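Side-chain contacts in Hit-like protein involved in cell-cycle regulation (Bartonella henselae, PDB 3LB5), which probably binds nucleotides, as other histidine triad (HIT) proteins of the HINT type do, and may take part in cell-cycle regulation: residues K34-E39 and D50-M55; V43-D48 and E152-I157; T65-K70 and F85-A90. All blocks are in the same frame, centred on the assembly; numbering follows the deposited sequence.

How the contacts relate
The three contacts each join a helix to one antiparallel sheet in which strands 44-47, 51-55 and 65-69 lie side by side. Contact 1 sets helix 31-36 against strand 51-55, and contact 3 sets strand 65-69 against helix 81-101; their centres are about 11 Å apart, and contact 1 closes before contact 3 opens. Contact 2 brings helix 147-160 back from the end of the chain to the edge strand 44-47. Its segments alternate with those of contact 1, about 12 Å away centre to centre, and enclose contact 3, about 14 Å away. Together they tie the N-terminal and C-terminal helices and the long central helix to neighbouring strands of the HIT fold.

Contact 1: residues K34-E39 and D50-M55; sequences KLIRNE and DVIAFM
Leu35 reaches from the last turn of helix 31-36 onto strand 51-55 and divides its two methyls between two strand residues. CD1 stands over the centre of the Phe54 ring, 3.6 Å from the ring centroid and only 11° off the normal, a CH-pi contact made squarely on the face. CD2 meets CD1 of Ile52 at 3.8 Å, the two side chains running alongside one another in opposite senses. With CG anti to the backbone N (chi1 -178°), the leucine branch is carried out toward the strand, where both methyls find a partner. Ile36 adds a looser touch, its CG1 4.0 Å from the same Ile52 CD1.

This is the packing of an N-terminal helix on one face of the HIT-domain sheet, and the side chain of Phe54, which also meets Phe32 edge-to-face, comes within about 4 Å of a bound unknown ligand. The helix ends in a Schellman motif with Asn38, at positive phi, as its C-prime residue.

Around that end, on the side turned from the strand, the surface is polar, with Arg37 and Glu39 exposed. Arg37 grips Glu39 side-on, NE to OE1 at 2.8 Å with an almost straight bond (179°) and NH2 to OE2 at 3.0 Å. Lys34 NZ reaches that same Glu39 OE2 at 2.7 Å, from the face of the carboxylate opposite to Arg37 NH2.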
loop_
_atom_site.group_PDB
_atom_site.type_symbol
_atom_site.label_atom_id
_atom_site.label_comp_id
_atom_site.label_asym_id
_atom_site.label_seq_id
_atom_site.Cartn_x
_atom_site.Cartn_y
_atom_site.Cartn_z
ATOM N N LYS B 34 18.953 4.349 10.219
ATOM C CA LYS B 34 19.660 4.158 11.505
ATOM C C LYS B 34 19.243 2.843 12.176
ATOM O O LYS B 34 20.088 2.139 12.689
ATOM C CB LYS B 34 19.446 5.352 12.446
ATOM C CG LYS B 34 20.162 6.605 12.015
ATOM C CD LYS B 34 20.119 7.677 13.135
ATOM C CE LYS B 34 21.446 8.373 13.311
ATOM N NZ LYS B 34 22.510 7.461 13.851
ATOM N N LEU B 35 17.949 2.509 12.144
ATOM C CA LEU B 35 17.432 1.214 12.638
ATOM C C LEU B 35 18.106 0.037 11.903
ATOM O O LEU B 35 18.607 -0.904 12.531
ATOM C CB LEU B 35 15.898 1.163 12.419
ATOM C CG LEU B 35 15.025 -0.031 12.863
ATOM C CD1 LEU B 35 13.548 0.409 12.978
ATOM C CD2 LEU B 35 15.147 -1.226 11.914
ATOM N N ILE B 36 18.117 0.112 10.572
ATOM C CA ILE B 36 18.732 -0.933 9.728
ATOM C C ILE B 36 20.191 -1.161 10.105
ATOM O O ILE B 36 20.622 -2.307 10.192
ATOM C CB ILE B 36 18.610 -0.593 8.235
ATOM C CG1 ILE B 36 17.123 -0.615 7.828
ATOM C CG2 ILE B 36 19.508 -1.544 7.351
ATOM C CD1 ILE B 36 16.810 0.183 6.545
ATOM N N ARG B 37 20.945 -0.083 10.320
ATOM C CA ARG B 37 22.350 -0.176 10.747
ATOM C C ARG B 37 22.562 -0.459 12.233
ATOM O O ARG B 37 23.706 -0.427 12.709
ATOM C CB ARG B 37 23.121 1.094 10.376
ATOM C CG ARG B 37 23.258 1.371 8.878
ATOM C CD ARG B 37 24.286 2.475 8.620
ATOM N NE ARG B 37 23.927 3.690 9.352
ATOM C CZ ARG B 37 23.161 4.665 8.874
ATOM N NH1 ARG B 37 22.685 4.592 7.624
ATOM N NH2 ARG B 37 22.872 5.709 9.658
ATOM N N ASN B 38 21.484 -0.717 12.975
ATOM C CA ASN B 38 21.592 -1.093 14.385
ATOM C C ASN B 38 22.072 0.040 15.284
ATOM O O ASN B 38 22.750 -0.189 16.310
ATOM C CB ASN B 38 22.487 -2.337 14.516
ATOM C CG ASN B 38 21.898 -3.526 13.796
ATOM O OD1 ASN B 38 20.799 -3.968 14.136
ATOM N ND2 ASN B 38 22.607 -4.043 12.786
ATOM N N GLU B 39 21.736 1.267 14.895
ATOM C CA GLU B 39 22.168 2.432 15.661
ATOM C C GLU B 39 21.092 2.897 16.629
ATOM O O GLU B 39 21.379 3.659 17.553
ATOM C CB GLU B 39 22.593 3.577 14.735
ATOM C CG GLU B 39 23.791 3.231 13.874
ATOM C CD GLU B 39 23.956 4.185 12.711
ATOM O OE1 GLU B 39 24.913 4.017 11.937
ATOM O OE2 GLU B 39 23.147 5.132 12.591
ATOM N N ASP B 50 16.164 -9.225 3.164
ATOM C CA ASP B 50 15.745 -8.052 2.409
ATOM C C ASP B 50 14.855 -7.077 3.184
ATOM O O ASP B 50 14.699 -5.935 2.773
ATOM C CB ASP B 50 15.042 -8.486 1.128
ATOM C CG ASP B 50 15.970 -9.243 0.186
ATOM O OD1 ASP B 50 17.091 -8.787 -0.020
ATOM O OD2 ASP B 50 15.600 -10.314 -0.330
ATOM N N VAL B 51 14.244 -7.519 4.275
ATOM C CA VAL B 51 13.278 -6.634 4.941
ATOM C C VAL B 51 13.295 -6.772 6.438
ATOM O O VAL B 51 13.743 -7.786 6.979
ATOM C CB VAL B 51 11.800 -6.894 4.481
ATOM C CG1 VAL B 51 11.667 -6.969 2.966
ATOM C CG2 VAL B 51 11.246 -8.151 5.109
ATOM N N ILE B 52 12.741 -5.765 7.102
ATOM C CA ILE B 52 12.531 -5.808 8.518
ATOM C C ILE B 52 11.115 -5.365 8.754
ATOM O O ILE B 52 10.677 -4.393 8.161
ATOM C CB ILE B 52 13.462 -4.854 9.283
ATOM C CG1 ILE B 52 14.935 -5.125 8.957
ATOM C CG2 ILE B 52 13.249 -5.031 10.780
ATOM C CD1 ILE B 52 15.861 -4.013 9.472
ATOM N N ALA B 53 10.412 -6.099 9.612
ATOM C CA ALA B 53 9.084 -5.705 10.068
ATOM C C ALA B 53 9.157 -5.452 11.549
ATOM O O ALA B 53 9.708 -6.265 12.297
ATOM C CB ALA B 53 8.029 -6.795 9.742
ATOM N N PHE B 54 8.582 -4.336 11.986
ATOM C CA PHE B 54 8.796 -3.875 13.341
ATOM C C PHE B 54 7.601 -3.023 13.787
ATOM O O PHE B 54 6.831 -2.534 12.966
ATOM C CB PHE B 54 10.135 -3.106 13.459
ATOM C CG PHE B 54 10.208 -1.864 12.592
ATOM C CD1 PHE B 54 9.899 -0.604 13.129
ATOM C CD2 PHE B 54 10.602 -1.948 11.251
ATOM C CE1 PHE B 54 9.972 0.570 12.337
ATOM C CE2 PHE B 54 10.672 -0.774 10.442
ATOM C CZ PHE B 54 10.352 0.490 10.997
ATOM N N MET B 55 7.432 -2.920 15.091
ATOM C CA MET B 55 6.294 -2.227 15.662
ATOM C C MET B 55 6.416 -0.723 15.469
ATOM O O MET B 55 7.483 -0.138 15.709
ATOM C CB MET B 55 6.167 -2.566 17.155
ATOM C CG MET B 55 6.092 -4.078 17.465
ATOM S SD MET B 55 4.919 -4.964 16.421
ATOM C CE MET B 55 3.396 -4.200 17.012
#

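Contact 2: residues V43-D48 and E152-I157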
loop_
_atom_site.group_PDB
_atom_site.type_symbol
_atom_site.label_atom_id
_atom_site.label_comp_id
_atom_site.label_asym_id
_atom_site.label_seq_id
_atom_site.Cartn_x
_atom_site.Cartn_y
_atom_site.Cartn_z
ATOM N N VAL B 43 11.484 -2.956 17.849
ATOM C CA VAL B 43 10.814 -4.145 18.315
ATOM C C VAL B 43 10.441 -4.869 17.036
ATOM O O VAL B 43 9.430 -4.562 16.402
ATOM C CB VAL B 43 9.568 -3.814 19.188
ATOM C CG1 VAL B 43 8.919 -5.103 19.683
ATOM C CG2 VAL B 43 9.967 -2.939 20.361
ATOM N N ARG B 44 11.304 -5.794 16.640
ATOM C CA ARG B 44 11.170 -6.461 15.358
ATOM C C ARG B 44 10.285 -7.698 15.498
ATOM O O ARG B 44 10.407 -8.441 16.465
ATOM C CB ARG B 44 12.553 -6.869 14.846
ATOM C CG ARG B 44 13.521 -5.691 14.713
ATOM C CD ARG B 44 14.821 -6.074 14.000
ATOM N NE ARG B 44 15.697 -4.904 13.955
ATOM C CZ ARG B 44 16.782 -4.787 13.199
ATOM N NH1 ARG B 44 17.175 -5.778 12.400
ATOM N NH2 ARG B 44 17.487 -3.671 13.251
ATOM N N VAL B 45 9.395 -7.899 14.533
ATOM C CA VAL B 45 8.540 -9.079 14.512
ATOM C C VAL B 45 8.994 -10.108 13.464
ATOM O O VAL B 45 8.736 -11.293 13.611
ATOM C CB VAL B 45 7.036 -8.723 14.337
ATOM C CG1 VAL B 45 6.547 -7.868 15.504
ATOM C CG2 VAL B 45 6.762 -7.994 13.035
ATOM N N TYR B 46 9.675 -9.655 12.423
ATOM C CA TYR B 46 10.082 -10.527 11.322
ATOM C C TYR B 46 11.229 -9.851 10.583
ATOM O O TYR B 46 11.317 -8.620 10.536
ATOM C CB TYR B 46 8.890 -10.811 10.367
ATOM C CG TYR B 46 9.254 -11.509 9.057
ATOM C CD1 TYR B 46 9.483 -12.879 9.019
ATOM C CD2 TYR B 46 9.354 -10.792 7.862
ATOM C CE1 TYR B 46 9.826 -13.528 7.829
ATOM C CE2 TYR B 46 9.706 -11.432 6.658
ATOM C CZ TYR B 46 9.938 -12.802 6.656
ATOM O OH TYR B 46 10.276 -13.460 5.485
ATOM N N GLU B 47 12.106 -10.676 10.014
ATOM C CA GLU B 47 13.265 -10.204 9.289
ATOM C C GLU B 47 13.757 -11.316 8.349
ATOM O O GLU B 47 13.747 -12.479 8.711
ATOM C CB GLU B 47 14.352 -9.824 10.303
ATOM C CG GLU B 47 15.594 -9.185 9.722
ATOM C CD GLU B 47 16.591 -8.712 10.777
ATOM O OE1 GLU B 47 17.702 -8.337 10.361
ATOM O OE2 GLU B 47 16.267 -8.690 11.997
ATOM N N ASP B 48 14.126 -10.946 7.131
ATOM C CA ASP B 48 14.876 -11.831 6.254
ATOM C C ASP B 48 16.032 -11.028 5.645
ATOM O O ASP B 48 16.349 -9.958 6.142
ATOM C CB ASP B 48 13.960 -12.504 5.217
ATOM C CG ASP B 48 13.266 -11.523 4.278
ATOM O OD1 ASP B 48 13.771 -10.395 4.027
ATOM O OD2 ASP B 48 12.194 -11.915 3.737
ATOM N N GLU B 152 4.902 -7.113 23.972
ATOM C CA GLU B 152 3.777 -8.017 24.175
ATOM C C GLU B 152 2.968 -8.158 22.875
ATOM O O GLU B 152 2.527 -9.251 22.528
ATOM C CB GLU B 152 2.930 -7.542 25.360
ATOM C CG GLU B 152 1.425 -7.624 25.184
ATOM C CD GLU B 152 0.695 -6.605 26.048
ATOM O OE1 GLU B 152 -0.337 -6.074 25.581
ATOM O OE2 GLU B 152 1.163 -6.314 27.175
ATOM N N ASN B 153 2.819 -7.056 22.147
ATOM C CA ASN B 153 2.135 -7.076 20.853
ATOM C C ASN B 153 2.951 -7.784 19.776
ATOM O O ASN B 153 2.395 -8.530 18.950
ATOM C CB ASN B 153 1.720 -5.659 20.434
ATOM C CG ASN B 153 0.611 -5.095 21.311
ATOM O OD1 ASN B 153 -0.097 -5.844 21.965
ATOM N ND2 ASN B 153 0.449 -3.783 21.313
ATOM N N ALA B 154 4.266 -7.575 19.809
ATOM C CA ALA B 154 5.190 -8.257 18.893
ATOM C C ALA B 154 5.136 -9.780 19.034
ATOM O O ALA B 154 5.125 -10.505 18.041
ATOM C CB ALA B 154 6.626 -7.757 19.102
ATOM N N LYS B 155 5.102 -10.253 20.278
ATOM C CA LYS B 155 5.078 -11.693 20.570
ATOM C C LYS B 155 3.870 -12.390 19.932
ATOM O O LYS B 155 4.017 -13.452 19.330
ATOM C CB LYS B 155 5.147 -11.936 22.089
ATOM N N LYS B 156 2.702 -11.754 20.028
ATOM C CA LYS B 156 1.461 -12.216 19.394
ATOM C C LYS B 156 1.598 -12.349 17.879
ATOM O O LYS B 156 1.162 -13.336 17.271
ATOM C CB LYS B 156 0.331 -11.221 19.679
ATOM C CG LYS B 156 -0.211 -11.216 21.093
ATOM C CD LYS B 156 -1.016 -9.939 21.289
ATOM C CE LYS B 156 -2.256 -10.146 22.108
ATOM N NZ LYS B 156 -3.200 -8.986 21.936
ATOM N N ILE B 157 2.186 -11.324 17.274
ATOM C CA ILE B 157 2.438 -11.308 15.849
ATOM C C ILE B 157 3.455 -12.407 15.491
ATOM O O ILE B 157 3.238 -13.171 14.543
ATOM C CB ILE B 157 2.903 -9.898 15.395
ATOM C CG1 ILE B 157 1.770 -8.877 15.635
ATOM C CG2 ILE B 157 3.304 -9.909 13.934
ATOM C CD1 ILE B 157 2.187 -7.407 15.517
#
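Val45 presses against Ala154 and Ile157 on one side of helix 147-160, and each carbon of its short branch has a neighbour there. Its CB lies 3.9 Å from Ile157 CG2. From that branch point CG1, anti to the carbonyl carbon (chi1 -62°), turns to the preceding turn of the helix and comes within 3.6 Å of Ala154 CB and 3.7 Å of Ala154 CA. The other methyl, CG2, stays with the isoleucine, 4.1 Å from its CG2. The two branched side chains thus pass at a slant, while the small alanine lets the chain come near: the CA atoms of Val45 and Ala154 are 5.6 Å apart.

Val45 and Tyr46 both face Ala53 in a classic beta bulge on the edge strand of the HIT-domain sheet, and the chain turns a corner at Val45. Two residues before that corner, Val43 brings CG1 to 3.6 Å from Ala154 CB, so the alanine methyl is touched by two valines. All four of these side chains are buried. Arg44 points away from the helix instead, and its NH1 forms a salt bridge with Glu47 OE2 at 3.1 Å, lying above the carboxylate plane.

Contact 3: residues T65-K70 and F85-A90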
loop_
_atom_site.group_PDB
_atom_site.type_symbol
_atom_site.label_atom_id
_atom_site.label_comp_id
_atom_site.label_asym_id
_atom_site.label_seq_id
_atom_site.Cartn_x
_atom_site.Cartn_y
_atom_site.Cartn_z
ATOM N N THR B 65 2.034 -2.386 12.520
ATOM C CA THR B 65 3.372 -2.830 12.150
ATOM C C THR B 65 3.839 -2.099 10.892
ATOM O O THR B 65 3.023 -1.766 10.000
ATOM C CB THR B 65 3.374 -4.352 11.902
ATOM O OG1 THR B 65 2.791 -5.024 13.026
ATOM C CG2 THR B 65 4.815 -4.904 11.663
ATOM N N LEU B 66 5.155 -1.858 10.828
ATOM C CA LEU B 66 5.773 -1.259 9.658
ATOM C C LEU B 66 6.645 -2.294 8.953
ATOM O O LEU B 66 7.318 -3.098 9.608
ATOM C CB LEU B 66 6.628 -0.055 10.065
ATOM C CG LEU B 66 5.907 1.037 10.844
ATOM C CD1 LEU B 66 6.852 2.196 11.152
ATOM C CD2 LEU B 66 4.721 1.515 10.049
ATOM N N VAL B 67 6.648 -2.264 7.626
ATOM C CA VAL B 67 7.556 -3.154 6.864
ATOM C C VAL B 67 8.464 -2.272 6.008
ATOM O O VAL B 67 7.966 -1.399 5.276
ATOM C CB VAL B 67 6.779 -4.102 5.946
ATOM C CG1 VAL B 67 7.726 -4.826 4.950
ATOM C CG2 VAL B 67 6.013 -5.150 6.779
ATOM N N ILE B 68 9.783 -2.470 6.140
ATOM C CA ILE B 68 10.755 -1.688 5.343
ATOM C C ILE B 68 11.716 -2.589 4.578
ATOM O O ILE B 68 12.087 -3.663 5.076
ATOM C CB ILE B 68 11.619 -0.683 6.211
ATOM C CG1 ILE B 68 12.502 -1.415 7.236
ATOM C CG2 ILE B 68 10.765 0.418 6.862
ATOM C CD1 ILE B 68 13.447 -0.420 8.023
ATOM N N PRO B 69 12.183 -2.126 3.394
ATOM C CA PRO B 69 13.339 -2.777 2.788
ATOM C C PRO B 69 14.623 -2.447 3.586
ATOM O O PRO B 69 14.735 -1.390 4.201
ATOM C CB PRO B 69 13.391 -2.145 1.398
ATOM C CG PRO B 69 12.848 -0.732 1.640
ATOM C CD PRO B 69 11.791 -0.894 2.671
ATOM N N LYS B 70 15.596 -3.341 3.552
ATOM C CA LYS B 70 16.888 -3.048 4.141
ATOM C C LYS B 70 17.667 -2.188 3.136
ATOM O O LYS B 70 18.569 -1.418 3.520
ATOM C CB LYS B 70 17.624 -4.355 4.431
ATOM C CG LYS B 70 17.098 -5.091 5.657
ATOM C CD LYS B 70 17.919 -6.349 5.908
ATOM C CE LYS B 70 17.615 -6.926 7.296
ATOM N NZ LYS B 70 18.295 -8.225 7.562
ATOM N N PHE B 85 9.606 -6.769 -4.550
ATOM C CA PHE B 85 9.099 -8.130 -4.484
ATOM C C PHE B 85 9.178 -8.704 -3.072
ATOM O O PHE B 85 8.141 -9.048 -2.497
ATOM C CB PHE B 85 9.754 -9.020 -5.566
ATOM C CG PHE B 85 9.611 -8.463 -6.959
ATOM C CD1 PHE B 85 8.489 -7.707 -7.314
ATOM C CD2 PHE B 85 10.607 -8.674 -7.917
ATOM C CE1 PHE B 85 8.360 -7.171 -8.591
ATOM C CE2 PHE B 85 10.482 -8.146 -9.203
ATOM C CZ PHE B 85 9.357 -7.400 -9.539
ATOM N N PRO B 86 10.388 -8.764 -2.477
ATOM C CA PRO B 86 10.420 -9.216 -1.085
ATOM C C PRO B 86 9.657 -8.306 -0.132
ATOM O O PRO B 86 9.168 -8.781 0.886
ATOM C CB PRO B 86 11.920 -9.243 -0.745
ATOM C CG PRO B 86 12.551 -8.368 -1.727
ATOM C CD PRO B 86 11.756 -8.586 -3.001
ATOM N N VAL B 87 9.550 -7.016 -0.445
ATOM C CA VAL B 87 8.762 -6.101 0.414
ATOM C C VAL B 87 7.285 -6.495 0.417
ATOM O O VAL B 87 6.696 -6.677 1.474
ATOM C CB VAL B 87 8.961 -4.608 0.049
ATOM C CG1 VAL B 87 7.913 -3.686 0.752
ATOM C CG2 VAL B 87 10.417 -4.160 0.451
ATOM N N ILE B 88 6.705 -6.658 -0.767
ATOM C CA ILE B 88 5.275 -6.929 -0.851
ATOM C C ILE B 88 4.945 -8.322 -0.304
ATOM O O ILE B 88 3.896 -8.510 0.318
ATOM C CB ILE B 88 4.716 -6.713 -2.289
ATOM C CG1 ILE B 88 3.193 -6.509 -2.230
ATOM C CG2 ILE B 88 5.058 -7.883 -3.227
ATOM C CD1 ILE B 88 2.757 -5.315 -1.404
ATOM N N LYS B 89 5.831 -9.293 -0.523
ATOM C CA LYS B 89 5.670 -10.617 0.079
ATOM C C LYS B 89 5.564 -10.527 1.603
ATOM O O LYS B 89 4.704 -11.172 2.225
ATOM C CB LYS B 89 6.806 -11.547 -0.349
ATOM C CG LYS B 89 6.977 -12.797 0.517
ATOM C CD LYS B 89 7.753 -13.907 -0.207
ATOM C CE LYS B 89 9.229 -13.554 -0.343
ATOM N NZ LYS B 89 9.999 -14.709 -0.926
ATOM N N ALA B 90 6.448 -9.728 2.200
ATOM C CA ALA B 90 6.480 -9.562 3.644
ATOM C C ALA B 90 5.263 -8.742 4.114
ATOM O O ALA B 90 4.690 -9.014 5.167
ATOM C CB ALA B 90 7.800 -8.892 4.044
#
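Val87 and Ala90, one turn apart on helix 81-101, meet Val67 and Pro69 of strand 65-69 through apolar side chains, without hydrogen bonds. At the start of the segment, Phe85 looks to the dimer interface, where its ring meets Phe85 of the second subunit with the planes at about 50°. Pro86 follows at a kink, its ring nitrogen making no bond to the turn before, and its side chain packs on Asp50.

Val87 is the first to touch the strand. Its CG2 rests 3.7 Å from Pro69 CB, while Val67 CG1 lies 4.1 Å from Val87 O and 4.4 Å from Val87 CG1. The rotamer places CG1 anti to the backbone N (chi1 168°) and CG2 anti to the carbonyl carbon, which assigns one methyl to each strand residue. Ile88 points away from the strand; its side chain packs on Leu84 of the second subunit, and Lys89 reaches Thr81 there. Ala90 then returns to the strand, its CB 4.2 Å from Val67 CG1.

The axes of helix segment 85-90 and strand 65-69 run nearly antiparallel (165°), 8.4 Å apart at closest approach. The long helix packs on a face of the antiparallel HIT-domain sheet and also meets the second subunit: Ala90 touches Val51 on strand 51-55, Val87 reaches Phe126 on strand 126-131, and Ile94 farther along the same helix packs on Val67.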